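Local coordinates for DNA mismatch repair protein MutL (Aquifex aeolicus, PDB 6LZI) that probably couples binding and hydrolysis of ATP by its Bergerat-fold ATPase domain to DNA mismatch repair, and is held here with ADP and magnesium, at residues T54-P58 with S105-E110; K111-E115 with T126-G130; T219-S225 with L260-E266; N246-F250 with F291-V295. All coordinates share one frame. Numbering follows the deposited sequence.

Contact 1. Residues T54-P58 with S105-E110. With ADP (adenosine-5'-diphosphate), chain H.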
loop_
_atom_site.group_PDB
_atom_site.type_symbol
_atom_site.label_atom_id
_atom_site.label_comp_id
_atom_site.label_asym_id
_atom_site.label_seq_id
_atom_site.Cartn_x
_atom_site.Cartn_y
_atom_site.Cartn_z
ATOM N N THR A 54 2.502 3.075 -16.298
ATOM C CA THR A 54 2.996 3.012 -17.663
ATOM C C THR A 54 2.706 1.688 -18.344
ATOM O O THR A 54 2.931 1.567 -19.547
ATOM C CB THR A 54 4.521 3.239 -17.667
ATOM O OG1 THR A 54 5.158 2.047 -17.190
ATOM C CG2 THR A 54 4.853 4.308 -16.729
ATOM N N GLY A 55 2.293 0.665 -17.581
ATOM C CA GLY A 55 2.082 -0.648 -18.146
ATOM C C GLY A 55 3.376 -1.363 -18.544
ATOM O O GLY A 55 4.499 -0.966 -18.211
ATOM N N ILE A 56 3.167 -2.502 -19.191
ATOM C CA ILE A 56 4.218 -3.460 -19.513
ATOM C C ILE A 56 4.073 -3.771 -20.988
ATOM O O ILE A 56 2.944 -3.990 -21.465
ATOM C CB ILE A 56 4.121 -4.744 -18.655
ATOM C CG1 ILE A 56 4.120 -4.373 -17.160
ATOM C CG2 ILE A 56 5.274 -5.708 -18.947
ATOM C CD1 ILE A 56 3.404 -5.374 -16.291
ATOM N N HIS A 57 5.190 -3.699 -21.724
ATOM C CA HIS A 57 5.138 -3.967 -23.148
ATOM C C HIS A 57 4.674 -5.399 -23.333
ATOM O O HIS A 57 5.034 -6.259 -22.511
ATOM C CB HIS A 57 6.500 -3.793 -23.824
ATOM C CG HIS A 57 6.418 -3.845 -25.315
ATOM N ND1 HIS A 57 6.345 -5.030 -26.015
ATOM C CD2 HIS A 57 6.331 -2.857 -26.239
ATOM C CE1 HIS A 57 6.241 -4.771 -27.304
ATOM N NE2 HIS A 57 6.222 -3.460 -27.467
ATOM N N PRO A 58 3.853 -5.688 -24.350
ATOM C CA PRO A 58 3.456 -7.091 -24.588
ATOM C C PRO A 58 4.618 -8.077 -24.624
ATOM O O PRO A 58 4.466 -9.216 -24.156
ATOM C CB PRO A 58 2.765 -7.029 -25.964
ATOM C CG PRO A 58 2.250 -5.649 -26.072
ATOM C CD PRO A 58 3.271 -4.782 -25.361
ATOM N N SER A 105 -2.054 -6.094 -18.884
ATOM C CA SER A 105 -1.337 -4.801 -18.951
ATOM C C SER A 105 -1.327 -4.246 -20.373
ATOM O O SER A 105 -1.155 -4.974 -21.363
ATOM C CB SER A 105 0.120 -4.922 -18.455
ATOM O OG SER A 105 0.719 -3.655 -18.325
ATOM N N ARG A 106 -1.527 -2.937 -20.463
ATOM C CA ARG A 106 -1.470 -2.211 -21.697
ATOM C C ARG A 106 -0.363 -1.165 -21.535
ATOM O O ARG A 106 -0.421 -0.323 -20.626
ATOM C CB ARG A 106 -2.787 -1.537 -21.986
ATOM C CG ARG A 106 -2.728 -0.778 -23.339
ATOM C CD ARG A 106 -4.104 -0.116 -23.624
ATOM N NE ARG A 106 -3.982 0.972 -24.584
ATOM C CZ ARG A 106 -4.998 1.784 -24.879
ATOM N NH1 ARG A 106 -6.189 1.556 -24.318
ATOM N NH2 ARG A 106 -4.824 2.831 -25.687
ATOM N N PHE A 107 0.636 -1.274 -22.380
ATOM C CA PHE A 107 1.787 -0.378 -22.326
ATOM C C PHE A 107 1.371 0.985 -22.855
ATOM O O PHE A 107 0.580 1.088 -23.800
ATOM C CB PHE A 107 2.886 -1.003 -23.198
ATOM C CG PHE A 107 4.261 -0.419 -23.023
ATOM C CD1 PHE A 107 4.875 -0.409 -21.775
ATOM C CD2 PHE A 107 4.984 -0.082 -24.124
ATOM C CE1 PHE A 107 6.164 0.082 -21.632
ATOM C CE2 PHE A 107 6.327 0.417 -24.004
ATOM C CZ PHE A 107 6.898 0.466 -22.747
ATOM N N PHE A 108 1.963 2.044 -22.310
ATOM C CA PHE A 108 1.579 3.380 -22.751
ATOM C C PHE A 108 1.730 3.563 -24.272
ATOM O O PHE A 108 0.991 4.357 -24.881
ATOM C CB PHE A 108 2.378 4.442 -21.953
ATOM C CG PHE A 108 3.821 4.555 -22.369
ATOM C CD1 PHE A 108 4.779 3.744 -21.759
ATOM C CD2 PHE A 108 4.223 5.515 -23.287
ATOM C CE1 PHE A 108 6.138 3.854 -22.135
ATOM C CE2 PHE A 108 5.564 5.637 -23.684
ATOM C CZ PHE A 108 6.519 4.802 -23.104
ATOM N N GLN A 109 2.587 2.791 -24.933
ATOM C CA GLN A 109 2.779 2.984 -26.367
ATOM C C GLN A 109 1.838 2.139 -27.230
ATOM O O GLN A 109 1.858 2.270 -28.454
ATOM C CB GLN A 109 4.231 2.664 -26.760
ATOM C CG GLN A 109 5.276 3.243 -25.844
ATOM C CD GLN A 109 6.588 3.558 -26.556
ATOM O OE1 GLN A 109 7.418 2.669 -26.792
ATOM N NE2 GLN A 109 6.784 4.839 -26.899
ATOM N N GLU A 110 1.016 1.284 -26.626
ATOM C CA GLU A 110 0.258 0.279 -27.354
ATOM C C GLU A 110 -1.231 0.578 -27.303
ATOM O O GLU A 110 -1.725 1.158 -26.336
ATOM C CB GLU A 110 0.518 -1.104 -26.768
ATOM C CG GLU A 110 1.935 -1.559 -26.939
ATOM C CD GLU A 110 2.259 -1.908 -28.376
ATOM O OE1 GLU A 110 3.369 -2.430 -28.615
ATOM O OE2 GLU A 110 1.410 -1.683 -29.271
HETATM P PB ADP H . 10.440 -6.225 -9.029
HETATM O O1B ADP H . 9.311 -5.262 -8.880
HETATM O O2B ADP H . 11.324 -5.904 -10.262
HETATM O O3B ADP H . 11.281 -6.312 -7.775
HETATM P PA ADP H . 8.222 -7.973 -9.521
HETATM O O1A ADP H . 8.103 -9.464 -9.648
HETATM O O2A ADP H . 7.379 -7.358 -8.457
HETATM O O3A ADP H . 9.837 -7.681 -9.289
HETATM O "O5'" ADP H . 7.717 -7.257 -10.879
HETATM C "C5'" ADP H . 8.557 -7.632 -11.972
HETATM C "C4'" ADP H . 8.556 -6.547 -13.044
HETATM O "O4'" ADP H . 7.280 -6.481 -13.628
HETATM C "C3'" ADP H . 8.863 -5.136 -12.585
HETATM O "O3'" ADP H . 10.295 -4.900 -12.666
HETATM C "C2'" ADP H . 8.157 -4.293 -13.629
HETATM O "O2'" ADP H . 9.091 -4.270 -14.757
HETATM C "C1'" ADP H . 6.989 -5.158 -14.034
HETATM N N9 ADP H . 5.754 -4.792 -13.352
HETATM C C8 ADP H . 5.126 -5.458 -12.344
HETATM N N7 ADP H . 3.979 -4.825 -11.981
HETATM C C5 ADP H . 3.922 -3.725 -12.776
HETATM C C6 ADP H . 2.951 -2.632 -12.887
HETATM N N6 ADP H . 1.872 -2.593 -12.057
HETATM N N1 ADP H . 3.200 -1.670 -13.818
HETATM C C2 ADP H . 4.346 -1.745 -14.613
HETATM N N3 ADP H . 5.251 -2.720 -14.580
HETATM C C4 ADP H . 5.046 -3.722 -13.682
HETATM O O HOH W 1 1.129 -5.352 -22.869
#

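Contact 2. Residues K111-E115 with T126-G130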
loop_
_atom_site.group_PDB
_atom_site.type_symbol
_atom_site.label_atom_id
_atom_site.label_comp_id
_atom_site.label_asym_id
_atom_site.label_seq_id
_atom_site.Cartn_x
_atom_site.Cartn_y
_atom_site.Cartn_z
ATOM N N LYS A 111 -1.948 0.167 -28.353
ATOM C CA LYS A 111 -3.396 0.377 -28.358
ATOM C C LYS A 111 -4.131 -0.701 -27.573
ATOM O O LYS A 111 -5.204 -0.432 -27.004
ATOM C CB LYS A 111 -3.927 0.400 -29.805
ATOM C CG LYS A 111 -3.352 1.508 -30.678
ATOM C CD LYS A 111 -4.035 1.523 -32.038
ATOM C CE LYS A 111 -3.358 2.480 -33.024
ATOM N NZ LYS A 111 -3.307 3.854 -32.470
ATOM N N GLU A 112 -3.540 -1.895 -27.488
ATOM C CA GLU A 112 -4.154 -3.077 -26.885
ATOM C C GLU A 112 -3.336 -3.536 -25.701
ATOM O O GLU A 112 -2.109 -3.355 -25.660
ATOM C CB GLU A 112 -4.207 -4.297 -27.830
ATOM C CG GLU A 112 -4.750 -4.108 -29.161
ATOM C CD GLU A 112 -5.141 -5.464 -29.754
ATOM O OE1 GLU A 112 -6.113 -5.497 -30.527
ATOM O OE2 GLU A 112 -4.500 -6.497 -29.432
ATOM N N GLY A 113 -4.016 -4.197 -24.771
ATOM C CA GLY A 113 -3.342 -4.854 -23.687
ATOM C C GLY A 113 -3.139 -6.330 -23.980
ATOM O O GLY A 113 -3.641 -6.885 -24.959
ATOM N N LYS A 114 -2.386 -6.968 -23.078
ATOM C CA LYS A 114 -2.145 -8.393 -23.117
ATOM C C LYS A 114 -2.354 -8.975 -21.722
ATOM O O LYS A 114 -1.977 -8.374 -20.698
ATOM C CB LYS A 114 -0.708 -8.669 -23.668
ATOM C CG LYS A 114 -0.230 -10.110 -23.485
ATOM C CD LYS A 114 1.027 -10.433 -24.239
ATOM C CE LYS A 114 1.035 -9.826 -25.629
ATOM N NZ LYS A 114 -0.001 -10.272 -26.637
ATOM N N GLU A 115 -2.852 -10.190 -21.675
ATOM C CA GLU A 115 -3.196 -10.816 -20.400
ATOM C C GLU A 115 -2.522 -12.182 -20.310
ATOM O O GLU A 115 -2.535 -12.936 -21.269
ATOM C CB GLU A 115 -4.711 -10.958 -20.299
ATOM C CG GLU A 115 -5.069 -11.798 -19.086
ATOM C CD GLU A 115 -6.522 -11.932 -18.899
ATOM O OE1 GLU A 115 -7.178 -10.910 -18.762
ATOM O OE2 GLU A 115 -7.014 -13.071 -18.911
ATOM N N THR A 126 -2.048 -16.825 -22.824
ATOM C CA THR A 126 -2.072 -15.380 -22.915
ATOM C C THR A 126 -3.123 -14.991 -23.923
ATOM O O THR A 126 -3.531 -15.785 -24.783
ATOM C CB THR A 126 -0.756 -14.755 -23.376
ATOM O OG1 THR A 126 -0.613 -14.962 -24.790
ATOM C CG2 THR A 126 0.410 -15.398 -22.656
ATOM N N ARG A 127 -3.491 -13.726 -23.850
ATOM C CA ARG A 127 -4.598 -13.243 -24.658
ATOM C C ARG A 127 -4.395 -11.760 -24.920
ATOM O O ARG A 127 -3.909 -11.034 -24.055
ATOM C CB ARG A 127 -5.929 -13.451 -23.939
ATOM C CG ARG A 127 -6.472 -14.904 -23.940
ATOM C CD ARG A 127 -7.482 -15.081 -22.823
ATOM N NE ARG A 127 -6.899 -15.813 -21.704
ATOM C CZ ARG A 127 -7.238 -15.613 -20.439
ATOM N NH1 ARG A 127 -8.156 -14.704 -20.138
ATOM N NH2 ARG A 127 -6.658 -16.310 -19.477
ATOM N N ARG A 128 -4.868 -11.312 -26.093
ATOM C CA ARG A 128 -5.002 -9.873 -26.339
ATOM C C ARG A 128 -6.273 -9.346 -25.685
ATOM O O ARG A 128 -7.310 -10.000 -25.727
ATOM C CB ARG A 128 -5.042 -9.608 -27.844
ATOM C CG ARG A 128 -3.807 -10.118 -28.572
ATOM C CD ARG A 128 -4.022 -10.218 -30.114
ATOM N NE ARG A 128 -4.538 -8.969 -30.697
ATOM C CZ ARG A 128 -5.218 -8.899 -31.841
ATOM N NH1 ARG A 128 -5.511 -10.029 -32.532
ATOM N NH2 ARG A 128 -5.648 -7.707 -32.295
ATOM N N VAL A 129 -6.200 -8.187 -25.050
ATOM C CA VAL A 129 -7.362 -7.688 -24.298
ATOM C C VAL A 129 -7.503 -6.199 -24.515
ATOM O O VAL A 129 -6.502 -5.479 -24.622
ATOM C CB VAL A 129 -7.302 -8.019 -22.785
ATOM C CG1 VAL A 129 -7.289 -9.541 -22.564
ATOM C CG2 VAL A 129 -6.068 -7.383 -22.127
ATOM N N GLY A 130 -8.762 -5.732 -24.610
ATOM C CA GLY A 130 -8.988 -4.288 -24.620
ATOM C C GLY A 130 -9.050 -3.731 -23.202
ATOM O O GLY A 130 -9.828 -4.226 -22.380
#

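Contact 3. Residues T219-S225 with L260-E266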
loop_
_atom_site.group_PDB
_atom_site.type_symbol
_atom_site.label_atom_id
_atom_site.label_comp_id
_atom_site.label_asym_id
_atom_site.label_seq_id
_atom_site.Cartn_x
_atom_site.Cartn_y
_atom_site.Cartn_z
ATOM N N THR A 219 15.836 15.988 9.431
ATOM C CA THR A 219 14.600 16.750 9.278
ATOM C C THR A 219 13.398 15.957 9.785
ATOM O O THR A 219 13.242 14.773 9.459
ATOM C CB THR A 219 14.418 17.169 7.816
ATOM O OG1 THR A 219 15.593 17.888 7.402
ATOM C CG2 THR A 219 13.217 18.087 7.666
ATOM N N LEU A 220 12.558 16.625 10.587
ATOM C CA LEU A 220 11.341 16.052 11.153
ATOM C C LEU A 220 10.152 16.929 10.786
ATOM O O LEU A 220 10.232 18.160 10.861
ATOM C CB LEU A 220 11.439 15.947 12.683
ATOM C CG LEU A 220 12.602 15.175 13.266
ATOM C CD1 LEU A 220 12.679 15.440 14.788
ATOM C CD2 LEU A 220 12.505 13.686 12.964
ATOM N N ARG A 221 9.077 16.290 10.358
ATOM C CA ARG A 221 7.796 16.924 10.114
ATOM C C ARG A 221 6.754 15.998 10.735
ATOM O O ARG A 221 6.642 14.828 10.325
ATOM C CB ARG A 221 7.568 17.095 8.603
ATOM C CG ARG A 221 6.354 17.910 8.177
ATOM C CD ARG A 221 6.206 17.866 6.658
ATOM N NE ARG A 221 5.206 18.815 6.221
ATOM C CZ ARG A 221 4.808 18.981 4.965
ATOM N NH1 ARG A 221 5.326 18.245 3.975
ATOM N NH2 ARG A 221 3.875 19.891 4.719
ATOM N N ALA A 222 6.004 16.501 11.720
ATOM C CA ALA A 222 4.917 15.714 12.282
ATOM C C ALA A 222 3.568 16.404 12.127
ATOM O O ALA A 222 3.473 17.632 11.949
ATOM C CB ALA A 222 5.147 15.394 13.763
ATOM N N PHE A 223 2.522 15.594 12.250
ATOM C CA PHE A 223 1.146 16.074 12.325
ATOM C C PHE A 223 0.561 15.466 13.573
ATOM O O PHE A 223 0.574 14.235 13.693
ATOM C CB PHE A 223 0.333 15.647 11.082
ATOM C CG PHE A 223 0.968 16.128 9.800
ATOM C CD1 PHE A 223 2.011 15.391 9.209
ATOM C CD2 PHE A 223 0.619 17.356 9.265
ATOM C CE1 PHE A 223 2.666 15.879 8.040
ATOM C CE2 PHE A 223 1.248 17.845 8.153
ATOM C CZ PHE A 223 2.295 17.109 7.534
ATOM N N VAL A 224 0.068 16.314 14.487
ATOM C CA VAL A 224 -0.371 15.855 15.803
ATOM C C VAL A 224 -1.827 16.245 16.006
ATOM O O VAL A 224 -2.250 17.337 15.612
ATOM C CB VAL A 224 0.518 16.432 16.934
ATOM C CG1 VAL A 224 1.939 15.982 16.723
ATOM C CG2 VAL A 224 0.444 17.918 16.947
ATOM N N SER A 225 -2.603 15.355 16.631
ATOM C CA SER A 225 -3.960 15.710 17.042
ATOM C C SER A 225 -4.191 15.120 18.414
ATOM O O SER A 225 -4.020 13.902 18.579
ATOM C CB SER A 225 -5.001 15.174 16.063
ATOM O OG SER A 225 -6.310 15.524 16.473
ATOM N N LEU A 260 -2.797 11.476 18.370
ATOM C CA LEU A 260 -2.354 10.984 17.071
ATOM C C LEU A 260 -1.055 11.690 16.689
ATOM O O LEU A 260 -0.985 12.925 16.737
ATOM C CB LEU A 260 -3.409 11.248 15.989
ATOM C CG LEU A 260 -2.806 11.055 14.600
ATOM C CD1 LEU A 260 -2.611 9.559 14.280
ATOM C CD2 LEU A 260 -3.722 11.810 13.644
ATOM N N VAL A 261 -0.033 10.917 16.307
ATOM C CA VAL A 261 1.261 11.481 15.925
ATOM C C VAL A 261 1.702 10.814 14.640
ATOM O O VAL A 261 1.878 9.594 14.612
ATOM C CB VAL A 261 2.337 11.285 16.997
ATOM C CG1 VAL A 261 3.649 11.885 16.501
ATOM C CG2 VAL A 261 1.933 11.913 18.353
ATOM N N VAL A 262 1.870 11.596 13.561
ATOM C CA VAL A 262 2.381 11.057 12.320
ATOM C C VAL A 262 3.688 11.752 12.070
ATOM O O VAL A 262 3.714 12.956 11.809
ATOM C CB VAL A 262 1.432 11.261 11.131
ATOM C CG1 VAL A 262 2.021 10.571 9.900
ATOM C CG2 VAL A 262 0.022 10.776 11.480
ATOM N N LEU A 263 4.776 11.001 12.137
ATOM C CA LEU A 263 6.109 11.563 12.069
ATOM C C LEU A 263 6.789 11.147 10.773
ATOM O O LEU A 263 6.971 9.954 10.511
ATOM C CB LEU A 263 6.949 11.120 13.266
ATOM C CG LEU A 263 8.438 11.486 13.247
ATOM C CD1 LEU A 263 8.648 12.988 13.418
ATOM C CD2 LEU A 263 9.172 10.720 14.333
ATOM N N TYR A 264 7.177 12.139 9.985
ATOM C CA TYR A 264 7.985 11.943 8.783
ATOM C C TYR A 264 9.403 12.377 9.095
ATOM O O TYR A 264 9.667 13.568 9.279
ATOM C CB TYR A 264 7.425 12.756 7.616
ATOM C CG TYR A 264 6.029 12.319 7.245
ATOM C CD1 TYR A 264 4.899 12.827 7.928
ATOM C CD2 TYR A 264 5.855 11.391 6.240
ATOM C CE1 TYR A 264 3.614 12.380 7.539
ATOM C CE2 TYR A 264 4.569 10.932 5.878
ATOM C CZ TYR A 264 3.471 11.476 6.539
ATOM O OH TYR A 264 2.201 11.036 6.228
ATOM N N ALA A 265 10.308 11.409 9.174
ATOM C CA ALA A 265 11.709 11.667 9.449
ATOM C C ALA A 265 12.508 11.462 8.168
ATOM O O ALA A 265 12.279 10.498 7.430
ATOM C CB ALA A 265 12.229 10.739 10.548
ATOM N N GLU A 266 13.438 12.375 7.921
ATOM C CA GLU A 266 14.380 12.307 6.815
ATOM C C GLU A 266 15.780 12.322 7.407
ATOM O O GLU A 266 16.158 13.283 8.085
ATOM C CB GLU A 266 14.184 13.484 5.863
ATOM C CG GLU A 266 14.572 13.213 4.411
ATOM C CD GLU A 266 15.149 14.451 3.763
ATOM O OE1 GLU A 266 16.149 14.988 4.294
ATOM O OE2 GLU A 266 14.576 14.919 2.755
#

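Contact 4. Residues N246-F250 with F291-V295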
loop_
_atom_site.group_PDB
_atom_site.type_symbol
_atom_site.label_atom_id
_atom_site.label_comp_id
_atom_site.label_asym_id
_atom_site.label_seq_id
_atom_site.Cartn_x
_atom_site.Cartn_y
_atom_site.Cartn_z
ATOM N N ASN A 246 10.833 1.191 20.284
ATOM C CA ASN A 246 11.600 2.238 20.944
ATOM C C ASN A 246 11.112 3.623 20.526
ATOM O O ASN A 246 11.102 4.562 21.336
ATOM C CB ASN A 246 13.076 2.048 20.586
ATOM C CG ASN A 246 14.009 2.910 21.407
ATOM O OD1 ASN A 246 14.575 2.454 22.412
ATOM N ND2 ASN A 246 14.211 4.152 20.969
ATOM N N LEU A 247 10.690 3.769 19.269
ATOM C CA LEU A 247 10.280 5.081 18.800
ATOM C C LEU A 247 8.829 5.390 19.168
ATOM O O LEU A 247 8.539 6.504 19.610
ATOM C CB LEU A 247 10.516 5.187 17.289
ATOM C CG LEU A 247 10.509 6.583 16.646
ATOM C CD1 LEU A 247 11.087 7.625 17.591
ATOM C CD2 LEU A 247 11.295 6.570 15.344
ATOM N N LYS A 248 7.915 4.417 19.052
ATOM C CA LYS A 248 6.507 4.688 19.352
ATOM C C LYS A 248 6.304 4.982 20.841
ATOM O O LYS A 248 5.526 5.879 21.205
ATOM C CB LYS A 248 5.636 3.509 18.891
ATOM C CG LYS A 248 4.166 3.552 19.350
ATOM C CD LYS A 248 3.372 2.282 18.961
ATOM C CE LYS A 248 2.675 2.393 17.586
ATOM N NZ LYS A 248 1.419 3.276 17.566
ATOM N N GLU A 249 7.010 4.256 21.713
ATOM C CA GLU A 249 6.912 4.517 23.145
ATOM C C GLU A 249 7.388 5.924 23.479
ATOM O O GLU A 249 6.834 6.584 24.363
ATOM C CB GLU A 249 7.740 3.500 23.940
ATOM C CG GLU A 249 7.290 2.037 23.844
ATOM C CD GLU A 249 8.230 1.092 24.595
ATOM O OE1 GLU A 249 7.746 0.245 25.384
ATOM O OE2 GLU A 249 9.462 1.208 24.407
ATOM N N PHE A 250 8.442 6.387 22.800
ATOM C CA PHE A 250 8.970 7.720 23.063
ATOM C C PHE A 250 8.039 8.797 22.523
ATOM O O PHE A 250 7.933 9.878 23.113
ATOM C CB PHE A 250 10.364 7.850 22.452
ATOM C CG PHE A 250 11.023 9.182 22.697
ATOM C CD1 PHE A 250 10.784 10.258 21.855
ATOM C CD2 PHE A 250 11.901 9.349 23.756
ATOM C CE1 PHE A 250 11.392 11.477 22.075
ATOM C CE2 PHE A 250 12.517 10.564 23.977
ATOM C CZ PHE A 250 12.269 11.635 23.140
ATOM N N PHE A 291 18.706 12.131 17.457
ATOM C CA PHE A 291 17.385 11.937 16.866
ATOM C C PHE A 291 16.268 12.103 17.892
ATOM O O PHE A 291 15.382 12.941 17.714
ATOM C CB PHE A 291 17.282 10.559 16.205
ATOM C CG PHE A 291 15.895 10.227 15.665
ATOM C CD1 PHE A 291 15.448 10.750 14.463
ATOM C CD2 PHE A 291 15.043 9.393 16.366
ATOM C CE1 PHE A 291 14.187 10.430 13.971
ATOM C CE2 PHE A 291 13.793 9.085 15.883
ATOM C CZ PHE A 291 13.370 9.598 14.684
ATOM N N LEU A 292 16.308 11.304 18.967
ATOM C CA LEU A 292 15.202 11.317 19.923
ATOM C C LEU A 292 15.163 12.630 20.698
ATOM O O LEU A 292 14.086 13.079 21.121
ATOM C CB LEU A 292 15.302 10.103 20.860
ATOM C CG LEU A 292 14.885 8.748 20.265
ATOM C CD1 LEU A 292 15.326 7.541 21.101
ATOM C CD2 LEU A 292 13.384 8.717 20.058
ATOM N N GLU A 293 16.323 13.270 20.855
ATOM C CA GLU A 293 16.366 14.642 21.344
ATOM C C GLU A 293 15.552 15.571 20.446
ATOM O O GLU A 293 14.684 16.311 20.923
ATOM C CB GLU A 293 17.823 15.109 21.441
ATOM C CG GLU A 293 18.025 16.613 21.312
ATOM C CD GLU A 293 19.455 17.043 21.618
ATOM O OE1 GLU A 293 20.291 16.161 21.920
ATOM O OE2 GLU A 293 19.738 18.264 21.561
ATOM N N LEU A 294 15.815 15.545 19.137
ATOM C CA LEU A 294 15.113 16.470 18.250
ATOM C C LEU A 294 13.618 16.173 18.207
ATOM O O LEU A 294 12.805 17.086 18.017
ATOM C CB LEU A 294 15.724 16.429 16.847
ATOM C CG LEU A 294 15.313 17.568 15.893
ATOM C CD1 LEU A 294 15.600 18.943 16.469
ATOM C CD2 LEU A 294 15.951 17.423 14.504
ATOM N N VAL A 295 13.232 14.925 18.438
ATOM C CA VAL A 295 11.814 14.602 18.523
ATOM C C VAL A 295 11.184 15.263 19.740
ATOM O O VAL A 295 10.104 15.851 19.650
ATOM C CB VAL A 295 11.612 13.077 18.536
ATOM C CG1 VAL A 295 10.176 12.742 18.811
ATOM C CG2 VAL A 295 12.053 12.471 17.215
#

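Contact 1. Residues T54-P58 with S105-E110
In the Bergerat ATP-binding fold of the GHKL superfamily, a glycine-containing loop after strand 46-51 lines the nucleotide pocket, and here residues 54-58 of that loop rest on the end of strand 100-106 and the turn beyond it. Phe107, with chi1 in t, lays its ring beneath His57: CB of His57 sits 4.0 Å from the centroid of the Phe107 ring, over its face, and the imidazole of His57, whose chi1 is also t, turns its edge toward that face in an offset edge-to-face pair with centroids 5.4 Å apart. His57 is also the N-cap of helix 58-61, its ND1 bonding the backbone N of Glu59. Ser105, t again, aims its small hydroxyl at the loop, where OG takes a weak hydrogen bond from Ile56 N (2.8 Å) while also bonding Thr135 and Gly134. Gly55 is required by space: a CB would collide with Arg106 O, and its positive phi favours glycine too. The type I turn from Phe107 to Glu110 presents Phe108 N to Thr54 O, a 3.0 Å hydrogen bond. Ile56, in m, points its CB mostly away from the strand and so reaches the adenine, with Ile56 CG1 3.3 Å from ADP N3.

Contact 2. Residues K111-E115 with T126-G130
Glu115 loses more surface than any other residue where strands 113-115 and 126-129 pair as the two arms of an antiparallel beta hairpin. Its backbone forms a hydrogen-bonded pair with Arg127, Glu115 N to Arg127 O at 2.7 Å and Arg127 N to Glu115 O at 2.9 Å. The extended side chain leaves the sheet on the same face as Arg127, and the two opposite charges form a salt bridge, although the modelled ends are too close for their exact positions to be trusted. A charged residue can be buried here because Glu115 OE1 has a second partner, Arg104. Val129 lies on that face as well, its beta-branched side chain suiting a strand, and its CG1 packs 3.7 Å from Glu115 CB. Val129 CG2 fits over Gly113, where a CB would be tight; the glycine pairs through Gly113 N to Val129 O (2.8 Å) and Val129 N to Gly113 O (2.9 Å). Just before the strand, Glu112 makes a two-pronged salt bridge with Arg128, OE2 to NE at 2.8 Å and OE1 to NH2 at 2.9 Å. Strand 122-129 is the outermost of its sheet within the chain; strand 113-119 separates it from strand 100-106, while Lys114 reaches across to helix 58-61.

Contact 3. Residues T219-S225 with L260-E266
Thr219 opens an antiparallel pairing along the full length of both strands, exchanging two hydrogen bonds with Glu266: Thr219 N to Glu266 O at 3.0 Å and Glu266 N to Thr219 O at 2.9 Å. Leu220, a non-hydrogen-bonded partner of Ala265, turns to the other face, where its CD2 meets Ala265 CB at 3.8 Å and Leu263 CD1 at 3.9 Å; the small alanine accommodates the leucine. Arg221 pairs with Tyr264 (Tyr264 N to Arg221 O, 2.8 Å) and sends its long side chain away to a salt bridge with Glu210. At Ala222, a non-hydrogen-bonded pair with Leu263, the CA atoms come within 4.3 Å, and the small methyl group packs against Leu263 CD1. Phe223 bonds Val262 through its backbone, while its ring meets that of Tyr264 rim to rim, Phe223 CE1 to Tyr264 CE1 being 3.7 Å. Val224, beta-branched and buried, faces Val261, and Ser225 closes the run opposite Leu260, its hydroxyl bonding Thr206. These are interior strands of the S5-like second domain's mixed sheet: 209-213 flanks 219-225, and 232-237 runs parallel beside 260-266. Helix 196-204 covers the face bearing Phe223 and Tyr264, whereas Phe255 packs against Val224 and Val261 on the other.

Contact 4. Residues N246-F250 with F291-V295
Leu292 is the chief bump on helix 292-298, pushing into a hollow formed by Asn246, Leu247 and Phe250 on helix 245-254. Its CD2 methyl lies over the face of the Phe250 ring, 3.8 Å from the centroid, in a CH-pi contact, and also touches Leu247 CD1 at 3.5 Å. The other methyl meets the amide of Asn246, with Leu292 CD1 3.6 Å from Asn246 ND2; a polar residue is well placed at this exposed margin. A branched leucine can thus touch three neighbours at once. Both helices belong to the second domain, which in MutL, as in gyrase B, has the ribosomal S5-like fold, with helices laid against a mixed beta sheet. In the opposite direction the flat Phe250 ring, its chi1 in t, projects toward the other helix: Phe250 CZ comes within 3.1 Å of Leu292 O, and Phe250 CE1 packs 3.7 Å from Val295 CG1, which lies near the ring plane. Val295 stands one turn along from Phe291, as the backbone bond Val295 N to Phe291 O (3.0 Å) attests. Leu247 fills the space nearer the sheet, its CD1 meeting the edge of the Phe291 ring at Phe291 CE2, 3.5 Å away, while that same aromatic side chain also rests on Leu220.

How the contacts relate
From the N terminus, contact 1 comes first, bringing the end of strand 100-106 back to the nucleotide-binding loop, 47 residues earlier. Contact 2 follows in series, closing a short hairpin on the same sheet; the two touch, with Ser105 O 2.9 Å from Lys114 N, a probable hydrogen bond between neighbouring strands. On the other side of the chain's centre, contact 3 closes the excursion from strand 219-225 to strand 260-266. Contact 4 starts within that excursion and ends beyond it, so the two cross. Leu220 packs on Phe291, Leu294 and Val295, and Ala265 on Phe291, tying the sheet to the start of helix 292-298. Centres of contacts 1 and 3 lie about 38 Å apart.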